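Long-range contacts in putative polysaccharide binding proteins (DUF1812) (Bacteroides thetaiotaomicron VPI-5482, PDB 3GF8), which is of unproven function but, as a FimB/Mfa2-family lipoprotein of the fimbrillin superfamily, probably acts in fimbrial assembly at the outer membrane: residues M80-A85 with L123-V128; K19-Y24 with T142-R147. All coordinates share one frame; numbering follows the deposited sequence.

The two contacts join four neighbouring strands, and their centres lie about 8 Å apart. Contact 1 pairs strand 75-83 with strand 124-133 antiparallel; contact 2 pairs strand 16-21 with strand 139-158 in parallel. The second strand of each is adjacent to that of the other, so the four run in the order 75-83, 124-133, 139-158, 16-21. Direct bonding between the contacts is probable at Y125 N to I146 O, 2.8 Å, and at E127 OE2 to N144 ND2, 2.5 Å. W124 NE1 also packs 3.4 Å from Y22 CZ in an edge-to-face ring pair. Both contacts are structural strand pairing.

Contact 1: M80-A85 with L123-V128; sequences MAWAGA and LWYGEV
W82 and Y125 meet through different first torsions: in W82 CG stands beside the backbone N and anti to the carbonyl carbon (chi1 -75°), whereas in Y125 it is anti to the N (chi1 170°). The two rings form an edge-to-face pair, the edge of the tyrosine toward one face of the indole, with ring centroids 5.2 Å apart and planes at 65°. Y125 CD1 makes the nearest ring-to-ring approach, 3.6 Å from W82 CH2, and lies above the indole plane toward its rim. L123 CD2 adds an apolar contact with W82 CZ3. Beyond this cluster, Y125 OH is bonded to the carbonyl oxygen of H183, and W82 also packs on L106.

The backbone frame is an antiparallel pairing of three bridged pairs, A81-G126, W82-Y125 and A83-W124. A83 and W124 form a hydrogen-bonded pair whose two bonds are both 2.8 Å, A83 N to W124 O and W124 N to A83 O, while W82 and Y125 form the non-hydrogen-bonded pair between it and A81-G126. Strand 75-83 is also bonded on its other edge to strand 38-44, which makes this an interior pairing of the beta-sheet architecture expected in a transthyretin-like clan. At A81-G126 the CA atoms come within 4.3 Å; a CB on G126 would fall 2.9 Å from A81 CB, so the missing side chain permits the close approach. On that same face A83 CB rests 3.9 Å from W124 CB, and A83 O lies at the indole edge of W124, in its plane and 3.8 Å from CE3.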
HETATM    1  N   MSE A  80      16.871  -7.623   1.328  1.00 26.62           N
HETATM    2  CA  MSE A  80      15.545  -7.094   1.083  0.90 25.00           C
HETATM    3  C   MSE A  80      15.443  -5.811   1.887  1.00 24.93           C
HETATM    4  O   MSE A  80      16.370  -5.478   2.604  1.00 28.04           O
HETATM    5  CB  MSE A  80      14.424  -8.131   1.381  0.90 24.01           C
HETATM    6  CG  MSE A  80      14.348  -8.727   2.765  0.90 22.95           C
HETATM    7 SE   MSE A  80      13.508  -7.582   4.036  0.68 23.89          SE
HETATM    8  CE  MSE A  80      11.707  -7.369   3.263  0.90 29.95           C
ATOM      9  N   ALA A  81      14.353  -5.062   1.733  1.00 24.58           N
ATOM     10  CA  ALA A  81      14.207  -3.850   2.506  1.00 23.11           C
ATOM     11  C   ALA A  81      12.751  -3.522   2.820  1.00 23.94           C
ATOM     12  O   ALA A  81      11.849  -4.044   2.187  1.00 21.54           O
ATOM     13  CB  ALA A  81      14.868  -2.688   1.806  1.00 18.60           C
ATOM     14  N   TRP A  82      12.558  -2.699   3.860  1.00 23.36           N
ATOM     15  CA  TRP A  82      11.310  -1.975   4.083  1.00 24.18           C
ATOM     16  C   TRP A  82      11.688  -0.505   4.073  1.00 23.48           C
ATOM     17  O   TRP A  82      12.705  -0.098   4.648  1.00 22.63           O
ATOM     18  CB  TRP A  82      10.692  -2.318   5.429  1.00 25.92           C
ATOM     19  CG  TRP A  82      10.041  -3.642   5.509  1.00 24.88           C
ATOM     20  CD1 TRP A  82      10.475  -4.730   6.226  1.00 25.45           C
ATOM     21  CD2 TRP A  82       8.816  -4.043   4.870  1.00 22.87           C
ATOM     22  NE1 TRP A  82       9.595  -5.778   6.062  1.00 31.62           N
ATOM     23  CE2 TRP A  82       8.570  -5.383   5.241  1.00 18.23           C
ATOM     24  CE3 TRP A  82       7.899  -3.392   4.028  1.00 21.12           C
ATOM     25  CZ2 TRP A  82       7.457  -6.089   4.793  1.00 32.14           C
ATOM     26  CZ3 TRP A  82       6.795  -4.084   3.587  1.00 25.96           C
ATOM     27  CH2 TRP A  82       6.571  -5.415   3.971  1.00 29.63           C
ATOM     28  N   ALA A  83      10.888   0.287   3.372  1.00 24.84           N
ATOM     29  CA  ALA A  83      11.175   1.691   3.197  1.00 23.86           C
ATOM     30  C   ALA A  83       9.958   2.473   3.675  1.00 23.19           C
ATOM     31  O   ALA A  83       8.821   2.045   3.494  1.00 23.46           O
ATOM     32  CB  ALA A  83      11.519   2.015   1.719  1.00 20.39           C
ATOM     33  N   GLY A  84      10.229   3.626   4.288  1.00 24.17           N
ATOM     34  CA  GLY A  84       9.191   4.438   4.897  1.00 24.94           C
ATOM     35  C   GLY A  84       8.655   4.019   6.266  1.00 23.83           C
ATOM     36  O   GLY A  84       7.849   4.751   6.810  1.00 22.22           O
ATOM     37  N   ALA A  85       9.084   2.871   6.833  1.00 24.87           N
ATOM     38  CA  ALA A  85       8.444   2.350   8.054  1.00 24.67           C
ATOM     39  C   ALA A  85       8.883   3.173   9.261  1.00 24.95           C
ATOM     40  O   ALA A  85      10.073   3.268   9.563  1.00 28.26           O
ATOM     41  CB  ALA A  85       8.708   0.842   8.276  1.00 22.73           C
ATOM     42  N   LEU A 123       4.479   3.235   2.975  1.00 22.17           N
ATOM     43  CA  LEU A 123       5.280   2.059   3.167  1.00 27.48           C
ATOM     44  C   LEU A 123       5.630   1.408   1.816  1.00 26.54           C
ATOM     45  O   LEU A 123       4.732   1.183   0.993  1.00 24.18           O
ATOM     46  CB  LEU A 123       4.508   1.053   4.019  1.00 26.76           C
ATOM     47  CG  LEU A 123       5.284  -0.213   4.353  1.00 23.42           C
ATOM     48  CD1 LEU A 123       6.432   0.136   5.307  1.00 23.18           C
ATOM     49  CD2 LEU A 123       4.333  -1.239   4.959  1.00 17.41           C
ATOM     50  N   TRP A 124       6.923   1.133   1.606  1.00 24.21           N
ATOM     51  CA  TRP A 124       7.379   0.371   0.427  1.00 26.33           C
ATOM     52  C   TRP A 124       8.094  -0.910   0.832  1.00 26.54           C
ATOM     53  O   TRP A 124       8.842  -0.934   1.820  1.00 25.23           O
ATOM     54  CB  TRP A 124       8.352   1.183  -0.455  1.00 28.20           C
ATOM     55  CG  TRP A 124       7.796   2.383  -1.161  1.00 23.26           C
ATOM     56  CD1 TRP A 124       7.338   2.437  -2.443  1.00 27.69           C
ATOM     57  CD2 TRP A 124       7.702   3.722  -0.645  1.00 26.48           C
ATOM     58  NE1 TRP A 124       6.944   3.723  -2.753  1.00 21.26           N
ATOM     59  CE2 TRP A 124       7.149   4.529  -1.667  1.00 24.34           C
ATOM     60  CE3 TRP A 124       8.010   4.315   0.581  1.00 24.03           C
ATOM     61  CZ2 TRP A 124       6.887   5.895  -1.490  1.00 22.04           C
ATOM     62  CZ3 TRP A 124       7.755   5.684   0.752  1.00 23.05           C
ATOM     63  CH2 TRP A 124       7.209   6.452  -0.288  1.00 28.34           C
ATOM     64  N   TYR A 125       7.874  -1.961   0.034  1.00 28.30           N
ATOM     65  CA  TYR A 125       8.519  -3.262   0.205  1.00 25.09           C
ATOM     66  C   TYR A 125       9.646  -3.395  -0.807  1.00 25.81           C
ATOM     67  O   TYR A 125       9.487  -3.068  -1.981  1.00 22.80           O
ATOM     68  CB  TYR A 125       7.492  -4.376   0.019  1.00 24.83           C
ATOM     69  CG  TYR A 125       8.119  -5.733  -0.065  1.00 23.94           C
ATOM     70  CD1 TYR A 125       8.574  -6.379   1.083  1.00 16.48           C
ATOM     71  CD2 TYR A 125       8.267  -6.382  -1.293  1.00 24.24           C
ATOM     72  CE1 TYR A 125       9.166  -7.635   1.013  1.00 28.59           C
ATOM     73  CE2 TYR A 125       8.848  -7.643  -1.376  1.00 27.11           C
ATOM     74  CZ  TYR A 125       9.316  -8.261  -0.223  1.00 29.27           C
ATOM     75  OH  TYR A 125       9.910  -9.489  -0.301  1.00 21.97           O
ATOM     76  N   GLY A 126      10.808  -3.840  -0.335  1.00 26.87           N
ATOM     77  CA  GLY A 126      11.979  -3.991  -1.177  1.00 26.60           C
ATOM     78  C   GLY A 126      12.144  -5.452  -1.424  1.00 27.02           C
ATOM     79  O   GLY A 126      12.390  -6.201  -0.482  1.00 27.35           O
ATOM     80  N   GLU A 127      12.026  -5.862  -2.685  1.00 24.57           N
ATOM     81  CA  GLU A 127      12.033  -7.286  -3.017  1.00 24.99           C
ATOM     82  C   GLU A 127      13.393  -7.938  -2.719  1.00 25.74           C
ATOM     83  O   GLU A 127      14.455  -7.255  -2.712  1.00 25.32           O
ATOM     84  CB  GLU A 127      11.666  -7.503  -4.486  1.00 26.33           C
ATOM     85  CG  GLU A 127      10.482  -6.662  -4.955  1.00 30.36           C
ATOM     86  CD  GLU A 127      10.050  -7.025  -6.355  1.00 29.71           C
ATOM     87  OE1 GLU A 127       9.484  -8.113  -6.519  1.00 25.95           O
ATOM     88  OE2 GLU A 127      10.252  -6.220  -7.283  1.00 34.34           O
ATOM     89  N   VAL A 128      13.341  -9.245  -2.439  1.00 23.63           N
ATOM     90  CA  VAL A 128      14.516 -10.035  -2.053  1.00 25.41           C
ATOM     91  C   VAL A 128      15.436 -10.233  -3.261  1.00 26.20           C
ATOM     92  O   VAL A 128      14.962 -10.581  -4.325  1.00 28.89           O
ATOM     93  CB  VAL A 128      14.114 -11.432  -1.514  1.00 25.04           C
ATOM     94  CG1 VAL A 128      15.354 -12.322  -1.271  1.00 26.49           C
ATOM     95  CG2 VAL A 128      13.302 -11.311  -0.278  1.00 18.98           C
TER

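Contact 2: K19-Y24 with T142-R147; sequences KFKYDY and TINLIR
K19 and K21 hold segment 142-147, part of strand 139-158, through three backbone bonds of a parallel pairing: I143 N to K19 O, K21 N to I143 O, and L145 N to K21 O at 3.0 Å. On its other edge strand 139-158 pairs antiparallel with strand 124-133, a mixed pairing joining distant parts of the chain. Apolar contacts occupy the face of F20 and I143, with F20 CD2 3.6 Å from I143 CB.

On the other face K21 NZ, turned by a bend at chi4 (66°), gives a 2.7 Å hydrogen bond to N144 OD1 from above the amide plane and a 2.8 Å salt bridge to D23 OD1. An alanine in place of K21 would probably leave D23 without this counter-charge and N144 OD1 without this donor. With ND2 probably bonded to E127 OE2, the amide is likely held at both ends.

Past K21 direct backbone bonds give way to waters, while Y22 and Y24 still pack on L145 and I146. One water links R147 N to Y24 O; a second lies 2.6 Å from Y22 OH and accepts from R147 NH1. R147 NE bonds T149 O. The chemistry implies a shift to water-mediated linkage, one ammonium bridging acid and amide at the changeover.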
ATOM      1  N   LYS A  19      21.552   0.493  -4.568  1.00 31.22           N
ATOM      2  CA  LYS A  19      20.719   1.508  -5.165  1.00 28.44           C
ATOM      3  C   LYS A  19      19.283   1.068  -4.921  1.00 29.02           C
ATOM      4  O   LYS A  19      18.955  -0.105  -5.128  1.00 24.51           O
ATOM      5  CB  LYS A  19      21.007   1.562  -6.661  1.00 31.49           C
ATOM      6  CG  LYS A  19      20.139   2.522  -7.480  1.00 30.17           C
ATOM      7  CD  LYS A  19      20.752   2.764  -8.853  1.00 33.36           C
ATOM      8  CE  LYS A  19      20.097   3.935  -9.607  1.00 33.58           C
ATOM      9  NZ  LYS A  19      18.655   3.678  -9.846  1.00 35.55           N
ATOM     10  N   PHE A  20      18.439   1.988  -4.455  1.00 27.14           N
ATOM     11  CA  PHE A  20      17.003   1.708  -4.314  1.00 28.24           C
ATOM     12  C   PHE A  20      16.250   2.393  -5.429  1.00 26.68           C
ATOM     13  O   PHE A  20      16.510   3.571  -5.743  1.00 25.02           O
ATOM     14  CB  PHE A  20      16.472   2.230  -2.985  1.00 30.94           C
ATOM     15  CG  PHE A  20      17.125   1.611  -1.787  1.00 24.90           C
ATOM     16  CD1 PHE A  20      18.334   2.106  -1.304  1.00 24.27           C
ATOM     17  CD2 PHE A  20      16.551   0.521  -1.166  1.00 28.60           C
ATOM     18  CE1 PHE A  20      18.926   1.534  -0.190  1.00 25.52           C
ATOM     19  CE2 PHE A  20      17.148  -0.057  -0.078  1.00 27.05           C
ATOM     20  CZ  PHE A  20      18.341   0.457   0.408  1.00 26.32           C
ATOM     21  N   LYS A  21      15.314   1.686  -6.054  1.00 25.12           N
ATOM     22  CA  LYS A  21      14.462   2.377  -7.058  1.00 24.09           C
ATOM     23  C   LYS A  21      12.999   2.171  -6.772  1.00 24.12           C
ATOM     24  O   LYS A  21      12.625   1.136  -6.219  1.00 27.39           O
ATOM     25  CB  LYS A  21      14.808   1.946  -8.483  1.00 23.13           C
ATOM     26  CG  LYS A  21      14.581   0.455  -8.855  1.00 26.92           C
ATOM     27  CD  LYS A  21      14.870   0.248 -10.360  1.00 27.56           C
ATOM     28  CE  LYS A  21      14.537  -1.111 -10.859  1.00 28.65           C
ATOM     29  NZ  LYS A  21      13.099  -1.335 -10.805  1.00 37.13           N
ATOM     30  N   TYR A  22      12.187   3.161  -7.173  1.00 25.08           N
ATOM     31  CA  TYR A  22      10.751   3.105  -7.092  1.00 24.58           C
ATOM     32  C   TYR A  22      10.164   3.542  -8.421  1.00 27.12           C
ATOM     33  O   TYR A  22       9.703   4.685  -8.558  1.00 26.74           O
ATOM     34  CB  TYR A  22      10.204   3.971  -5.925  1.00 25.31           C
ATOM     35  CG  TYR A  22       8.702   4.056  -5.910  1.00 24.42           C
ATOM     36  CD1 TYR A  22       7.898   2.919  -6.114  1.00 22.56           C
ATOM     37  CD2 TYR A  22       8.068   5.272  -5.747  1.00 28.37           C
ATOM     38  CE1 TYR A  22       6.474   3.026  -6.129  1.00 24.72           C
ATOM     39  CE2 TYR A  22       6.688   5.372  -5.756  1.00 25.09           C
ATOM     40  CZ  TYR A  22       5.895   4.261  -5.958  1.00 27.65           C
ATOM     41  OH  TYR A  22       4.517   4.431  -5.961  1.00 29.13           O
ATOM     42  N   ASP A  23      10.186   2.623  -9.392  1.00 27.09           N
ATOM     43  CA  ASP A  23       9.617   2.874 -10.700  1.00 25.46           C
ATOM     44  C   ASP A  23       8.415   2.010 -10.967  1.00 28.44           C
ATOM     45  O   ASP A  23       7.744   2.174 -12.007  1.00 27.72           O
ATOM     46  CB  ASP A  23      10.655   2.706 -11.820  1.00 26.50           C
ATOM     47  CG  ASP A  23      11.229   1.276 -11.921  1.00 25.92           C
ATOM     48  OD1 ASP A  23      10.863   0.367 -11.159  1.00 35.61           O
ATOM     49  OD2 ASP A  23      12.116   1.087 -12.762  1.00 39.19           O
ATOM     50  N   TYR A  24       8.097   1.111 -10.030  1.00 30.45           N
ATOM     51  CA  TYR A  24       6.871   0.281 -10.164  1.00 30.46           C
ATOM     52  C   TYR A  24       5.582   1.093  -9.794  1.00 30.34           C
ATOM     53  O   TYR A  24       4.924   0.865  -8.777  1.00 30.01           O
ATOM     54  CB  TYR A  24       7.027  -1.010  -9.358  1.00 25.71           C
ATOM     55  CG  TYR A  24       6.169  -2.154  -9.825  1.00 29.53           C
ATOM     56  CD1 TYR A  24       6.340  -2.713 -11.075  1.00 33.92           C
ATOM     57  CD2 TYR A  24       5.208  -2.704  -9.005  1.00 30.25           C
ATOM     58  CE1 TYR A  24       5.563  -3.768 -11.500  1.00 28.96           C
ATOM     59  CE2 TYR A  24       4.423  -3.758  -9.422  1.00 25.78           C
ATOM     60  CZ  TYR A  24       4.620  -4.295 -10.669  1.00 28.61           C
ATOM     61  OH  TYR A  24       3.841  -5.349 -11.095  1.00 29.08           O
ATOM     62  N   THR A 142      20.748  -3.457  -6.790  1.00 22.09           N
ATOM     63  CA  THR A 142      19.535  -2.640  -6.846  1.00 24.84           C
ATOM     64  C   THR A 142      18.359  -3.277  -6.099  1.00 24.18           C
ATOM     65  O   THR A 142      17.954  -4.425  -6.393  1.00 24.53           O
ATOM     66  CB  THR A 142      19.073  -2.415  -8.303  1.00 23.79           C
ATOM     67  OG1 THR A 142      20.157  -1.913  -9.083  1.00 28.14           O
ATOM     68  CG2 THR A 142      17.897  -1.431  -8.350  1.00 18.78           C
ATOM     69  N   ILE A 143      17.784  -2.526  -5.175  1.00 24.61           N
ATOM     70  CA  ILE A 143      16.529  -2.933  -4.533  1.00 25.20           C
ATOM     71  C   ILE A 143      15.332  -2.310  -5.257  1.00 26.50           C
ATOM     72  O   ILE A 143      15.284  -1.117  -5.509  1.00 23.77           O
ATOM     73  CB  ILE A 143      16.490  -2.605  -3.040  1.00 25.41           C
ATOM     74  CG1 ILE A 143      17.552  -3.441  -2.303  1.00 21.51           C
ATOM     75  CG2 ILE A 143      15.119  -2.987  -2.456  1.00 22.28           C
ATOM     76  CD1 ILE A 143      17.135  -4.984  -2.177  1.00 18.35           C
ATOM     77  N   ASN A 144      14.384  -3.164  -5.625  1.00 26.43           N
ATOM     78  CA  ASN A 144      13.164  -2.720  -6.269  1.00 27.09           C
ATOM     79  C   ASN A 144      11.999  -2.567  -5.270  1.00 25.16           C
ATOM     80  O   ASN A 144      11.654  -3.517  -4.581  1.00 24.55           O
ATOM     81  CB  ASN A 144      12.756  -3.682  -7.370  1.00 25.54           C
ATOM     82  CG  ASN A 144      11.602  -3.167  -8.150  1.00 22.96           C
ATOM     83  OD1 ASN A 144      11.654  -2.072  -8.684  1.00 28.69           O
ATOM     84  ND2 ASN A 144      10.518  -3.920  -8.162  1.00 28.00           N
ATOM     85  N   LEU A 145      11.408  -1.372  -5.245  1.00 23.98           N
ATOM     86  CA  LEU A 145      10.407  -1.002  -4.234  1.00 26.10           C
ATOM     87  C   LEU A 145       9.000  -1.031  -4.789  1.00 27.02           C
ATOM     88  O   LEU A 145       8.732  -0.494  -5.891  1.00 25.59           O
ATOM     89  CB  LEU A 145      10.669   0.408  -3.682  1.00 22.70           C
ATOM     90  CG  LEU A 145      11.940   0.520  -2.866  1.00 26.49           C
ATOM     91  CD1 LEU A 145      12.204   2.007  -2.422  1.00 25.61           C
ATOM     92  CD2 LEU A 145      11.847  -0.450  -1.715  1.00 19.84           C
ATOM     93  N   ILE A 146       8.114  -1.617  -3.991  1.00 26.41           N
ATOM     94  CA  ILE A 146       6.697  -1.762  -4.303  1.00 24.67           C
ATOM     95  C   ILE A 146       5.873  -1.085  -3.214  1.00 25.65           C
ATOM     96  O   ILE A 146       6.036  -1.389  -2.016  1.00 26.54           O
ATOM     97  CB  ILE A 146       6.343  -3.268  -4.351  1.00 27.60           C
ATOM     98  CG1 ILE A 146       7.096  -3.944  -5.519  1.00 30.06           C
ATOM     99  CG2 ILE A 146       4.822  -3.488  -4.475  1.00 21.19           C
ATOM    100  CD1 ILE A 146       6.881  -5.375  -5.568  1.00 34.13           C
ATOM    101  N   ARG A 147       4.957  -0.208  -3.616  1.00 24.85           N
ATOM    102  CA  ARG A 147       4.185   0.541  -2.657  1.00 25.14           C
ATOM    103  C   ARG A 147       3.094  -0.312  -2.108  1.00 25.03           C
ATOM    104  O   ARG A 147       2.351  -0.943  -2.867  1.00 23.76           O
ATOM    105  CB  ARG A 147       3.611   1.826  -3.248  1.00 25.62           C
ATOM    106  CG  ARG A 147       2.967   2.685  -2.200  1.00 24.84           C
ATOM    107  CD  ARG A 147       2.745   4.131  -2.649  1.00 25.46           C
ATOM    108  NE  ARG A 147       1.699   4.752  -1.842  1.00 21.14           N
ATOM    109  CZ  ARG A 147       1.282   5.998  -1.982  1.00 24.72           C
ATOM    110  NH1 ARG A 147       1.779   6.786  -2.923  1.00 24.45           N
ATOM    111  NH2 ARG A 147       0.348   6.464  -1.182  1.00 27.24           N
TER
HETATM  112  O   HOH W   1       3.755   6.661  -4.956  1.00 24.67           O
HETATM  113  O   HOH W   2       4.191  -0.108  -6.384  1.00 24.96           O
HETATM  114  O   HOH W   3       9.943   0.055  -8.125  1.00 25.34           O